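Local coordinates for glucoamylase (Thermoanaerobacterium thermosaccharolyticum, PDB 1LF6), which hydrolyses terminal alpha-1,4-linked glucose residues from the non-reducing ends of glucan chains, probably releasing beta-D-glucose, and belongs to glycoside hydrolase family 15, at residues Val40-Asn45 and Leu305-Asp310; Ser132-Ala137 and Glu267-Leu272; Leu153-His158 and Leu179-Asp184; Ile171-Asn176 and Glu256-Ala261; Glu245-Phe250 and Leu262-Glu267. All coordinates share one frame; numbering follows the deposited sequence.

Contact 1: Val40-Asn45 and Leu305-Asp310; sequences VGTANN and LKASED
Thr42 and Ala307 meet methyl to methyl, with Thr42 CG2 3.5 Å from Ala307 CB. That CG2 sits between the backbone N and the carbonyl carbon (chi1 -171° for OG1), which leaves OG1 anti to the N. The hydroxyl, turned elsewhere, hydrogen-bonds to Lys311 NZ and Val50 O, while the methyl does the packing. Thr42 CG2 also lies 3.9 Å from Ala307 CA, so the touch reaches the backbone of the turn.

In the fold this is a seam between domains. Strand 39-42 is an outermost strand of the seven-stranded sheet in the N-terminal beta-sandwich, and helix 296-306 lies in the family 15 catalytic region. A type I turn from Lys306 to Glu309 ends that helix and presents Ala307 to the strand.

The second link is polar and runs through Lys306. Its CB leaves the backbone in the direction of 40-45, and at CG the chain bends (chi2 -66°) before running on extended. Lys306 CD then passes 4.0 Å from Asn44 OD1, and CE is only slightly farther from the same oxygen. At the tip NZ is again 4.0 Å from Asn44 OD1, too far for a direct bond. A water closes the gap: it accepts from Lys306 NZ at 3.1 Å and donates weakly to Asn44 OD1 at 3.4 Å. The lysine chain runs roughly perpendicular to the asparagine. Asn44 centres an inverse gamma turn, and the other end of its amide, ND2, is held by Glu279 O of helix 269-284.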
# COMPACT_ATOMS: atom_id res chain seq x y z
N VAL A 40 -3.71 -8.89 1.36
CA VAL A 40 -4.68 -7.86 1.03
C VAL A 40 -5.54 -8.43 -0.09
O VAL A 40 -5.07 -9.25 -0.88
CB VAL A 40 -4.00 -6.55 0.55
CG1 VAL A 40 -3.08 -6.02 1.64
CG2 VAL A 40 -3.22 -6.80 -0.75
N GLY A 41 -6.80 -8.03 -0.15
CA GLY A 41 -7.66 -8.55 -1.20
C GLY A 41 -8.95 -7.80 -1.44
O GLY A 41 -9.34 -6.93 -0.68
N THR A 42 -9.60 -8.17 -2.54
CA THR A 42 -10.86 -7.58 -2.94
C THR A 42 -11.30 -8.37 -4.17
O THR A 42 -10.47 -9.01 -4.82
CB THR A 42 -10.68 -6.09 -3.32
OG1 THR A 42 -11.97 -5.49 -3.52
CG2 THR A 42 -9.86 -5.95 -4.59
N ALA A 43 -12.59 -8.36 -4.46
CA ALA A 43 -13.07 -9.09 -5.63
C ALA A 43 -12.53 -8.37 -6.85
O ALA A 43 -12.39 -7.14 -6.85
CB ALA A 43 -14.60 -9.09 -5.66
N ASN A 44 -12.21 -9.13 -7.89
CA ASN A 44 -11.67 -8.55 -9.12
C ASN A 44 -12.79 -8.04 -10.03
O ASN A 44 -12.95 -8.48 -11.18
CB ASN A 44 -10.79 -9.59 -9.83
CG ASN A 44 -10.31 -9.12 -11.19
OD1 ASN A 44 -10.02 -7.95 -11.40
ND2 ASN A 44 -10.20 -10.06 -12.13
N ASN A 45 -13.59 -7.12 -9.50
CA ASN A 45 -14.68 -6.49 -10.24
C ASN A 45 -15.04 -5.19 -9.54
O ASN A 45 -14.61 -4.96 -8.41
CB ASN A 45 -15.91 -7.41 -10.35
CG ASN A 45 -16.55 -7.72 -9.00
OD1 ASN A 45 -16.51 -8.86 -8.53
ND2 ASN A 45 -17.17 -6.72 -8.38
N LEU A 305 -1.52 -4.84 -7.12
CA LEU A 305 -1.64 -3.56 -7.81
C LEU A 305 -3.06 -3.42 -8.34
O LEU A 305 -3.72 -2.40 -8.14
CB LEU A 305 -0.64 -3.47 -8.97
CG LEU A 305 0.84 -3.51 -8.58
CD1 LEU A 305 1.70 -3.35 -9.83
CD2 LEU A 305 1.15 -2.39 -7.58
N LYS A 306 -3.53 -4.48 -8.99
CA LYS A 306 -4.88 -4.50 -9.55
C LYS A 306 -5.91 -4.20 -8.46
O LYS A 306 -6.88 -3.50 -8.69
CB LYS A 306 -5.15 -5.87 -10.16
CG LYS A 306 -5.69 -5.82 -11.56
CD LYS A 306 -7.06 -5.20 -11.60
CE LYS A 306 -7.55 -5.02 -13.02
NZ LYS A 306 -8.92 -4.46 -12.97
N ALA A 307 -5.67 -4.74 -7.27
CA ALA A 307 -6.57 -4.55 -6.14
C ALA A 307 -6.39 -3.21 -5.42
O ALA A 307 -7.08 -2.95 -4.43
CB ALA A 307 -6.38 -5.69 -5.14
N SER A 308 -5.49 -2.36 -5.91
CA SER A 308 -5.23 -1.07 -5.27
C SER A 308 -5.92 0.11 -5.94
O SER A 308 -5.63 1.27 -5.64
CB SER A 308 -3.72 -0.81 -5.19
OG SER A 308 -3.09 -1.77 -4.36
N GLU A 309 -6.83 -0.19 -6.86
CA GLU A 309 -7.58 0.85 -7.57
C GLU A 309 -8.91 1.09 -6.87
O GLU A 309 -9.53 0.14 -6.38
CB GLU A 309 -7.84 0.42 -9.02
CG GLU A 309 -8.75 1.36 -9.81
CD GLU A 309 -9.08 0.83 -11.20
OE1 GLU A 309 -9.42 -0.37 -11.32
OE2 GLU A 309 -9.03 1.61 -12.17
N ASP A 310 -9.36 2.34 -6.80
CA ASP A 310 -10.66 2.59 -6.20
C ASP A 310 -11.65 2.06 -7.24
O ASP A 310 -11.35 2.04 -8.43
CB ASP A 310 -10.91 4.08 -5.97
CG ASP A 310 -12.25 4.34 -5.28
OD1 ASP A 310 -12.50 3.75 -4.20
OD2 ASP A 310 -13.06 5.13 -5.82
O HOH W 1 -10.17 -6.80 -14.63

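Contact 2: Ser132-Ala137 and Glu267-Leu272; sequences SLIMKA and EDYNNL
Lys136 and Tyr269 form an aliphatic and cation-pi contact, flanked by apolar packing, where strand 132-141 of the N-terminal domain meets the first turn of helix 269-284. The evidence is in the ring geometry. Lys136 CD stands over one face of the tyrosine, 3.6 Å from the ring centroid and 21° off the normal, as a CH-pi contact. Its ammonium is less centred: NZ lies 4.3 Å from that centroid, 35° off the normal. The extended lysine chain, with CG anti to the backbone N (chi1 -177°), lays CB near the phenol oxygen and carries NZ back across the ring toward CD2. NZ also has a long, weak ion pair with Glu243.

Ile134, two residues earlier and so on the same side of the strand, sends its branches to different partners. CG2 meets the ring edge, 4.2 Å from Tyr269 CE1, and CD1 reaches Leu272 CD1 at 3.5 Å. With an alanine in place of Tyr269, Lys136 would probably lose the face that holds its chain in position, and a gap would be likely to open beside Ile134.

The helix start is fixed by Asp268 at the N-cap, whose OD1 accepts from Asn271 N at 2.8 Å. This is alpha/beta packing: Ile134 and Lys136, alternate residues on one face of an antiparallel sheet, receive Tyr269 and Leu272, which lays the helix start on the sheet of the N-terminal sandwich.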
# COMPACT_ATOMS: atom_id res chain seq x y z
N SER A 132 -19.73 -7.89 0.94
CA SER A 132 -19.59 -8.67 2.17
C SER A 132 -18.25 -9.39 2.24
O SER A 132 -17.75 -9.91 1.24
CB SER A 132 -20.73 -9.69 2.30
OG SER A 132 -20.52 -10.78 1.43
N LEU A 133 -17.67 -9.40 3.44
CA LEU A 133 -16.40 -10.07 3.68
C LEU A 133 -16.73 -11.40 4.34
O LEU A 133 -17.55 -11.46 5.26
CB LEU A 133 -15.52 -9.25 4.62
CG LEU A 133 -14.19 -9.89 5.01
CD1 LEU A 133 -13.32 -10.05 3.77
CD2 LEU A 133 -13.49 -9.03 6.05
N ILE A 134 -16.09 -12.47 3.87
CA ILE A 134 -16.35 -13.80 4.40
C ILE A 134 -15.14 -14.42 5.07
O ILE A 134 -14.02 -14.30 4.58
CB ILE A 134 -16.81 -14.74 3.26
CG1 ILE A 134 -18.03 -14.14 2.56
CG2 ILE A 134 -17.12 -16.11 3.82
CD1 ILE A 134 -18.33 -14.75 1.21
N MET A 135 -15.38 -15.10 6.19
CA MET A 135 -14.31 -15.78 6.90
C MET A 135 -14.82 -17.10 7.44
O MET A 135 -15.62 -17.13 8.37
CB MET A 135 -13.78 -14.96 8.08
CG MET A 135 -12.80 -15.76 8.94
SD MET A 135 -12.23 -14.95 10.45
CE MET A 135 -13.79 -14.80 11.36
N LYS A 136 -14.37 -18.19 6.85
CA LYS A 136 -14.75 -19.51 7.33
C LYS A 136 -13.67 -19.84 8.35
O LYS A 136 -12.49 -19.61 8.11
CB LYS A 136 -14.75 -20.54 6.21
CG LYS A 136 -15.21 -21.93 6.65
CD LYS A 136 -15.52 -22.81 5.45
CE LYS A 136 -16.21 -24.10 5.87
NZ LYS A 136 -16.58 -24.93 4.69
N ALA A 137 -14.08 -20.36 9.50
CA ALA A 137 -13.12 -20.70 10.53
C ALA A 137 -13.50 -22.01 11.21
O ALA A 137 -14.67 -22.39 11.24
CB ALA A 137 -13.06 -19.58 11.57
N GLU A 267 -25.84 -18.06 0.01
CA GLU A 267 -25.09 -18.62 -1.11
C GLU A 267 -24.25 -19.81 -0.65
O GLU A 267 -23.92 -19.93 0.53
CB GLU A 267 -24.18 -17.55 -1.72
CG GLU A 267 -23.77 -17.86 -3.15
CD GLU A 267 -24.25 -16.80 -4.13
OE1 GLU A 267 -24.16 -17.04 -5.36
OE2 GLU A 267 -24.70 -15.74 -3.68
N ASP A 268 -23.92 -20.70 -1.59
CA ASP A 268 -23.11 -21.87 -1.27
C ASP A 268 -21.65 -21.46 -1.11
O ASP A 268 -21.05 -20.90 -2.02
CB ASP A 268 -23.24 -22.93 -2.36
CG ASP A 268 -22.22 -24.04 -2.21
OD1 ASP A 268 -21.12 -23.94 -2.80
OD2 ASP A 268 -22.51 -25.02 -1.49
N TYR A 269 -21.08 -21.76 0.06
CA TYR A 269 -19.70 -21.41 0.36
C TYR A 269 -18.69 -21.71 -0.75
O TYR A 269 -18.04 -20.80 -1.26
CB TYR A 269 -19.24 -22.09 1.65
CG TYR A 269 -17.83 -21.71 2.02
CD1 TYR A 269 -17.54 -20.45 2.56
CD2 TYR A 269 -16.77 -22.58 1.78
CE1 TYR A 269 -16.23 -20.07 2.84
CE2 TYR A 269 -15.45 -22.21 2.05
CZ TYR A 269 -15.19 -20.96 2.58
OH TYR A 269 -13.89 -20.60 2.86
N ASN A 270 -18.56 -22.98 -1.12
CA ASN A 270 -17.61 -23.36 -2.16
C ASN A 270 -17.84 -22.61 -3.46
O ASN A 270 -16.90 -22.31 -4.19
CB ASN A 270 -17.67 -24.87 -2.43
CG ASN A 270 -17.14 -25.69 -1.27
OD1 ASN A 270 -16.04 -25.45 -0.78
ND2 ASN A 270 -17.93 -26.66 -0.83
N ASN A 271 -19.10 -22.30 -3.75
CA ASN A 271 -19.43 -21.58 -4.96
C ASN A 271 -18.86 -20.16 -4.90
O ASN A 271 -18.23 -19.69 -5.85
CB ASN A 271 -20.94 -21.52 -5.16
CG ASN A 271 -21.38 -22.11 -6.48
OD1 ASN A 271 -20.89 -21.71 -7.54
ND2 ASN A 271 -22.31 -23.06 -6.42
N LEU A 272 -19.09 -19.48 -3.78
CA LEU A 272 -18.59 -18.12 -3.59
C LEU A 272 -17.08 -18.09 -3.66
O LEU A 272 -16.49 -17.24 -4.32
CB LEU A 272 -19.02 -17.57 -2.22
CG LEU A 272 -20.47 -17.13 -2.03
CD1 LEU A 272 -20.66 -16.70 -0.58
CD2 LEU A 272 -20.80 -15.98 -2.97

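Contact 3: Leu153-His158 and Leu179-Asp184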
# COMPACT_ATOMS: atom_id res chain seq x y z
N LEU A 153 -15.45 -14.03 19.47
CA LEU A 153 -15.10 -13.20 18.32
C LEU A 153 -15.22 -11.74 18.73
O LEU A 153 -16.26 -11.32 19.26
CB LEU A 153 -16.04 -13.49 17.15
CG LEU A 153 -15.78 -12.76 15.83
CD1 LEU A 153 -14.42 -13.18 15.29
CD2 LEU A 153 -16.88 -13.09 14.82
N ALA A 154 -14.17 -10.96 18.49
CA ALA A 154 -14.17 -9.54 18.83
C ALA A 154 -14.04 -8.69 17.57
O ALA A 154 -13.01 -8.69 16.91
CB ALA A 154 -13.03 -9.23 19.79
N TYR A 155 -15.12 -7.98 17.24
CA TYR A 155 -15.17 -7.12 16.07
C TYR A 155 -15.02 -5.67 16.50
O TYR A 155 -15.81 -5.17 17.31
CB TYR A 155 -16.51 -7.32 15.35
CG TYR A 155 -16.84 -6.27 14.31
CD1 TYR A 155 -15.95 -5.99 13.28
CD2 TYR A 155 -18.04 -5.57 14.36
CE1 TYR A 155 -16.26 -5.03 12.31
CE2 TYR A 155 -18.36 -4.61 13.40
CZ TYR A 155 -17.46 -4.35 12.38
OH TYR A 155 -17.77 -3.41 11.43
N ASP A 156 -14.02 -4.98 15.96
CA ASP A 156 -13.80 -3.58 16.31
C ASP A 156 -14.08 -2.64 15.14
O ASP A 156 -13.23 -2.44 14.27
CB ASP A 156 -12.36 -3.37 16.78
CG ASP A 156 -12.12 -1.96 17.29
OD1 ASP A 156 -10.99 -1.67 17.71
OD2 ASP A 156 -13.07 -1.14 17.26
N PRO A 157 -15.27 -2.04 15.11
CA PRO A 157 -15.59 -1.14 14.01
C PRO A 157 -15.01 0.26 14.17
O PRO A 157 -15.06 0.85 15.26
CB PRO A 157 -17.11 -1.13 14.00
CG PRO A 157 -17.43 -1.23 15.46
CD PRO A 157 -16.46 -2.29 15.95
N HIS A 158 -14.44 0.78 13.09
CA HIS A 158 -13.88 2.13 13.05
C HIS A 158 -14.46 2.74 11.79
O HIS A 158 -13.73 3.11 10.87
CB HIS A 158 -12.36 2.11 12.94
CG HIS A 158 -11.66 1.86 14.23
ND1 HIS A 158 -10.35 2.23 14.45
CD2 HIS A 158 -12.08 1.27 15.38
CE1 HIS A 158 -9.99 1.87 15.67
NE2 HIS A 158 -11.02 1.29 16.26
N LEU A 179 -24.90 -8.30 14.63
CA LEU A 179 -24.35 -7.19 15.40
C LEU A 179 -24.18 -6.05 14.40
O LEU A 179 -23.47 -6.20 13.40
CB LEU A 179 -23.00 -7.56 16.02
CG LEU A 179 -23.04 -8.39 17.31
CD1 LEU A 179 -23.88 -9.63 17.11
CD2 LEU A 179 -21.62 -8.76 17.72
N MET A 180 -24.83 -4.93 14.66
CA MET A 180 -24.77 -3.79 13.76
C MET A 180 -23.88 -2.66 14.27
O MET A 180 -23.68 -2.50 15.48
CB MET A 180 -26.17 -3.23 13.53
CG MET A 180 -27.22 -4.28 13.21
SD MET A 180 -26.88 -5.17 11.68
CE MET A 180 -27.20 -3.86 10.49
N ALA A 181 -23.35 -1.87 13.34
CA ALA A 181 -22.50 -0.73 13.66
C ALA A 181 -22.76 0.33 12.61
O ALA A 181 -22.98 0.02 11.44
CB ALA A 181 -21.03 -1.14 13.65
N LYS A 182 -22.74 1.59 13.02
CA LYS A 182 -22.98 2.66 12.07
C LYS A 182 -22.34 3.98 12.46
O LYS A 182 -21.97 4.21 13.61
CB LYS A 182 -24.49 2.86 11.88
CG LYS A 182 -25.24 3.29 13.13
CD LYS A 182 -25.56 4.78 13.13
CE LYS A 182 -26.62 5.12 12.10
NZ LYS A 182 -26.96 6.57 12.10
N ARG A 183 -22.18 4.84 11.45
CA ARG A 183 -21.62 6.17 11.61
C ARG A 183 -21.93 6.85 10.29
O ARG A 183 -21.45 6.42 9.24
CB ARG A 183 -20.11 6.12 11.83
CG ARG A 183 -19.58 7.45 12.33
CD ARG A 183 -18.15 7.72 11.88
NE ARG A 183 -17.91 9.16 11.86
CZ ARG A 183 -16.87 9.74 11.28
NH1 ARG A 183 -16.74 11.06 11.32
NH2 ARG A 183 -15.95 9.01 10.66
N ASP A 184 -22.73 7.90 10.34
CA ASP A 184 -23.12 8.62 9.14
C ASP A 184 -23.89 7.66 8.22
O ASP A 184 -24.79 6.95 8.67
CB ASP A 184 -21.91 9.19 8.40
CG ASP A 184 -21.30 10.38 9.13
OD1 ASP A 184 -22.07 11.24 9.60
OD2 ASP A 184 -20.06 10.46 9.21
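Ala181 points its CB at Pro157 and Tyr155, and that methyl makes the close contacts from strand 176-183. The proline meets it with one flank of its ring: Pro157 CB is 3.9 Å and Pro157 CG 4.0 Å from Ala181 CB, so the methyl sits beside the CB-CG bond. The tyrosine comes obliquely, with CE2 4.4 Å from Ala181 CB, a looser touch than that of the proline.

Within strand 150-157 the proline also covers part of the tyrosine: Pro157 CD lies 3.9 Å above the plane of the Tyr155 ring, displaced toward its rim. With CG anti to the backbone N (chi1 166°), the ring extends from its strand toward the other one, and its hydroxyl is hydrogen-bonded to Thr188 of strand 186-192.

The strands belong to different sheets, 150-157 to the seven-stranded one and 176-183 to the ten-stranded one, and the CA atoms of Pro157 and Ala181 are 6.9 Å apart. This is face-to-face packing within the beta-sandwich rather than strand pairing. Since all three touching residues are buried and meet through carbon alone, the contact depends on shape and exclusion of water, not on directional bonds.

Contact 4: Ile171-Asn176 and Glu256-Ala261; sequences IKANNN and EAAKTA
Ile171, Ala173 and Ala258 touch without any flat side chain among them, so neither a ring face nor a ring edge enters the contact. The planar group with a well-defined approach is the backbone carbonyl of Glu256, behind the contact on the helix. Thr260 OG1 donates to Glu256 O at 2.8 Å from above the carbonyl plane, 41° out of it, and Thr260 N gives the same oxygen its helical bond. Two donors thus grip one acceptor.

Across the contact the surfaces are methyl groups. Ala173 CB faces Ala258 CB at 3.9 Å, and the small size of both residues brings their CA atoms to 6.5 Å. Ile171, two residues before on the same side of the strand, adds its terminal methyl: CD1 lies 4.2 Å from Ala258 CB. It gets there because CG1 stands between the backbone N and carbonyl carbon (chi1 63°) and CD1 then continues extended. Met178 of strand 176-183 also packs on Ala173 and Ala258, and Leu262 one turn farther along the helix packs on Ala173.

Beyond Ala173 the chain reverses. Ala173 N donates to Asn176 O at 2.8 Å, with a weak return bond, around Asn174 and Asn175, both in left-handed backbone conformation. This is a two-residue beta-hairpin joining strands 166-173 and 176-183, with helix 254-266 packed through Ala258 on the hairpin's end, beside its loop.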
# COMPACT_ATOMS: atom_id res chain seq x y z
N ILE A 171 -29.73 -6.42 16.08
CA ILE A 171 -31.02 -6.58 15.45
C ILE A 171 -31.22 -8.05 15.11
O ILE A 171 -30.39 -8.89 15.43
CB ILE A 171 -31.14 -5.77 14.14
CG1 ILE A 171 -30.12 -6.28 13.12
CG2 ILE A 171 -30.94 -4.29 14.42
CD1 ILE A 171 -30.32 -5.73 11.73
N LYS A 172 -32.33 -8.33 14.44
CA LYS A 172 -32.63 -9.69 14.03
C LYS A 172 -33.26 -9.58 12.65
O LYS A 172 -34.31 -8.96 12.47
CB LYS A 172 -33.60 -10.34 15.02
CG LYS A 172 -33.60 -11.86 14.96
CD LYS A 172 -34.48 -12.45 16.05
CE LYS A 172 -34.42 -13.97 16.06
NZ LYS A 172 -35.31 -14.56 17.10
N ALA A 173 -32.59 -10.15 11.66
CA ALA A 173 -33.07 -10.13 10.29
C ALA A 173 -33.44 -11.55 9.90
O ALA A 173 -32.57 -12.42 9.82
CB ALA A 173 -31.99 -9.58 9.36
N ASN A 174 -34.73 -11.79 9.67
CA ASN A 174 -35.21 -13.11 9.30
C ASN A 174 -34.65 -14.16 10.27
O ASN A 174 -34.03 -15.14 9.85
CB ASN A 174 -34.79 -13.44 7.87
CG ASN A 174 -35.54 -12.62 6.84
OD1 ASN A 174 -35.87 -11.45 7.08
ND2 ASN A 174 -35.81 -13.21 5.68
N ASN A 175 -34.87 -13.93 11.56
CA ASN A 175 -34.42 -14.84 12.60
C ASN A 175 -32.90 -15.00 12.65
O ASN A 175 -32.39 -16.02 13.11
CB ASN A 175 -35.07 -16.21 12.42
CG ASN A 175 -36.58 -16.14 12.45
OD1 ASN A 175 -37.18 -15.63 13.40
ND2 ASN A 175 -37.22 -16.65 11.39
N ASN A 176 -32.19 -13.99 12.17
CA ASN A 176 -30.73 -14.01 12.17
C ASN A 176 -30.22 -12.87 13.04
O ASN A 176 -30.46 -11.70 12.74
CB ASN A 176 -30.20 -13.87 10.74
CG ASN A 176 -29.54 -15.14 10.23
OD1 ASN A 176 -28.44 -15.49 10.65
ND2 ASN A 176 -30.22 -15.85 9.33
N GLU A 256 -30.17 -2.53 4.11
CA GLU A 256 -29.23 -2.91 3.06
C GLU A 256 -28.16 -3.84 3.62
O GLU A 256 -27.92 -4.92 3.07
CB GLU A 256 -28.57 -1.67 2.45
CG GLU A 256 -28.04 -1.92 1.04
CD GLU A 256 -27.08 -0.84 0.55
OE1 GLU A 256 -27.27 0.34 0.92
OE2 GLU A 256 -26.16 -1.17 -0.21
N ALA A 257 -27.50 -3.42 4.70
CA ALA A 257 -26.45 -4.24 5.30
C ALA A 257 -26.96 -5.63 5.65
O ALA A 257 -26.34 -6.64 5.29
CB ALA A 257 -25.90 -3.55 6.54
N ALA A 258 -28.08 -5.69 6.36
CA ALA A 258 -28.67 -6.97 6.77
C ALA A 258 -29.03 -7.83 5.57
O ALA A 258 -28.70 -9.01 5.53
CB ALA A 258 -29.90 -6.72 7.64
N LYS A 259 -29.72 -7.24 4.61
CA LYS A 259 -30.12 -7.96 3.41
C LYS A 259 -28.91 -8.55 2.68
O LYS A 259 -28.96 -9.68 2.19
CB LYS A 259 -30.87 -7.02 2.46
CG LYS A 259 -31.33 -7.68 1.17
CD LYS A 259 -32.10 -6.71 0.30
CE LYS A 259 -32.65 -7.40 -0.94
NZ LYS A 259 -33.59 -8.50 -0.57
N THR A 260 -27.84 -7.77 2.60
CA THR A 260 -26.62 -8.21 1.94
C THR A 260 -26.00 -9.41 2.67
O THR A 260 -25.54 -10.36 2.04
CB THR A 260 -25.58 -7.07 1.87
OG1 THR A 260 -26.15 -5.96 1.18
CG2 THR A 260 -24.32 -7.53 1.13
N ALA A 261 -26.00 -9.36 3.99
CA ALA A 261 -25.46 -10.45 4.79
C ALA A 261 -26.28 -11.71 4.56
O ALA A 261 -25.73 -12.81 4.46
CB ALA A 261 -25.47 -10.07 6.27

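Contact 5: Glu245-Phe250 and Leu262-Glu267; sequences EIVLSF and LETLGE
Val247 carries the apolar packing, dividing its two methyls between neighbouring residues of helix 254-266. Val247 CG2 meets Leu265 CD2 at 3.4 Å, shorter than carbon atoms normally approach, and Leu265 CG follows at 4.0 Å; the valine and leucine run antiparallel alongside one another. Val247 CG1, anti to the backbone N (chi1 179°), turns to the threonine and lies 3.8 Å from Thr264 CG2 and 4.0 Å from Thr264 CB. An alanine at Val247 would remove both methyls, and Leu265 CD2 and Thr264 CG2 would probably be left facing a gap between strand and helix.

Polar interactions lie to the side of this packing. Thr264 presents its methyl to the valine because CG2 is anti to the backbone N, while OG1 (chi1 -66°) stands beside that N and hydrogen-bonds to Ser132 OG and Asp127 OD1. Glu263 and Glu267 both form salt bridges with Arg130, so one arginine serves two acidic residues a turn apart.

Within 262-267 the backbone is held by bonds from Gly266 N to Leu262 O at 2.9 Å and from Glu267 N to Thr264 O at 3.0 Å.

Strand 243-251 runs between strands 132-141 and 186-192, antiparallel to both, and the chain passes from it through a short loop into helix 254-266, which folds back over the same sheet. Leu265 also rests on Ser191 of strand 186-192, while Thr264 touches Leu272 of the following helix, 269-284.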
# COMPACT_ATOMS: atom_id res chain seq x y z
N GLU A 245 -19.07 -20.10 9.56
CA GLU A 245 -18.84 -19.01 8.62
C GLU A 245 -19.24 -17.65 9.20
O GLU A 245 -20.39 -17.46 9.62
CB GLU A 245 -19.63 -19.25 7.34
CG GLU A 245 -19.38 -20.60 6.69
CD GLU A 245 -20.23 -20.83 5.45
OE1 GLU A 245 -20.12 -21.93 4.86
OE2 GLU A 245 -21.00 -19.92 5.08
N ILE A 246 -18.30 -16.72 9.22
CA ILE A 246 -18.57 -15.38 9.73
C ILE A 246 -18.68 -14.44 8.53
O ILE A 246 -17.82 -14.44 7.64
CB ILE A 246 -17.44 -14.89 10.67
CG1 ILE A 246 -17.39 -15.76 11.92
CG2 ILE A 246 -17.67 -13.43 11.06
CD1 ILE A 246 -18.69 -15.77 12.72
N VAL A 247 -19.75 -13.66 8.49
CA VAL A 247 -19.97 -12.73 7.38
C VAL A 247 -20.15 -11.30 7.85
O VAL A 247 -20.93 -11.02 8.76
CB VAL A 247 -21.20 -13.14 6.54
CG1 VAL A 247 -21.41 -12.15 5.40
CG2 VAL A 247 -21.02 -14.55 5.99
N LEU A 248 -19.42 -10.38 7.22
CA LEU A 248 -19.51 -8.96 7.53
C LEU A 248 -19.95 -8.23 6.27
O LEU A 248 -19.24 -8.23 5.26
CB LEU A 248 -18.16 -8.42 7.99
CG LEU A 248 -18.10 -6.91 8.24
CD1 LEU A 248 -18.98 -6.53 9.43
CD2 LEU A 248 -16.65 -6.50 8.51
N SER A 249 -21.13 -7.63 6.33
CA SER A 249 -21.67 -6.92 5.18
C SER A 249 -21.75 -5.42 5.43
O SER A 249 -21.74 -4.97 6.58
CB SER A 249 -23.05 -7.48 4.82
OG SER A 249 -22.95 -8.87 4.52
N PHE A 250 -21.84 -4.66 4.35
CA PHE A 250 -21.91 -3.21 4.41
C PHE A 250 -23.11 -2.67 3.64
O PHE A 250 -23.60 -3.32 2.71
CB PHE A 250 -20.63 -2.61 3.83
CG PHE A 250 -19.38 -3.02 4.55
CD1 PHE A 250 -18.79 -2.18 5.49
CD2 PHE A 250 -18.80 -4.26 4.31
CE1 PHE A 250 -17.64 -2.57 6.18
CE2 PHE A 250 -17.65 -4.66 4.99
CZ PHE A 250 -17.07 -3.81 5.93
N LEU A 262 -27.60 -11.55 4.49
CA LEU A 262 -28.48 -12.69 4.27
C LEU A 262 -28.26 -13.30 2.89
O LEU A 262 -28.30 -14.52 2.73
CB LEU A 262 -29.95 -12.25 4.41
CG LEU A 262 -30.42 -11.88 5.81
CD1 LEU A 262 -31.86 -11.38 5.75
CD2 LEU A 262 -30.32 -13.09 6.73
N GLU A 263 -28.01 -12.47 1.89
CA GLU A 263 -27.78 -12.99 0.55
C GLU A 263 -26.47 -13.78 0.50
O GLU A 263 -26.41 -14.87 -0.07
CB GLU A 263 -27.74 -11.84 -0.46
CG GLU A 263 -29.11 -11.22 -0.71
CD GLU A 263 -29.04 -10.01 -1.61
OE1 GLU A 263 -30.11 -9.53 -2.04
OE2 GLU A 263 -27.92 -9.53 -1.89
N THR A 264 -25.42 -13.23 1.12
CA THR A 264 -24.14 -13.92 1.14
C THR A 264 -24.26 -15.25 1.87
O THR A 264 -23.79 -16.28 1.38
CB THR A 264 -23.05 -13.04 1.81
OG1 THR A 264 -22.81 -11.88 1.00
CG2 THR A 264 -21.76 -13.83 1.97
N LEU A 265 -24.89 -15.24 3.04
CA LEU A 265 -25.07 -16.45 3.83
C LEU A 265 -25.90 -17.49 3.08
O LEU A 265 -25.66 -18.70 3.20
CB LEU A 265 -25.75 -16.11 5.16
CG LEU A 265 -24.90 -15.40 6.22
CD1 LEU A 265 -25.80 -14.90 7.34
CD2 LEU A 265 -23.84 -16.36 6.75
N GLY A 266 -26.87 -17.03 2.30
CA GLY A 266 -27.71 -17.95 1.55
C GLY A 266 -26.99 -18.61 0.39
O GLY A 266 -27.46 -19.60 -0.15
N GLU A 267 -25.84 -18.06 0.01
CA GLU A 267 -25.09 -18.62 -1.11
C GLU A 267 -24.25 -19.81 -0.65
O GLU A 267 -23.92 -19.93 0.53
CB GLU A 267 -24.18 -17.55 -1.72
CG GLU A 267 -23.77 -17.86 -3.15
CD GLU A 267 -24.25 -16.80 -4.13
OE1 GLU A 267 -24.16 -17.04 -5.36
OE2 GLU A 267 -24.70 -15.74 -3.68

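From the N terminus, contact 1 opens first, at 40-45, and closes last, at 305-310; its loop encloses the other four and ties the N-terminal sandwich to the catalytic region. Contact 2 opens next, at 132-137, and its loop encloses contacts 3, 4 and 5. Contact 3 joins the two sheets, and before it closes at 179-184 the first segment of contact 4 has begun, so these two cross. Contact 4 likewise crosses contact 5, which opens at 245-250 before 256-261 is reached; both use helix 254-266. Contacts 3 and 5 follow in series. Contact 5 closes at Glu267, which it shares with contact 2, bringing two successive helices onto one sheet.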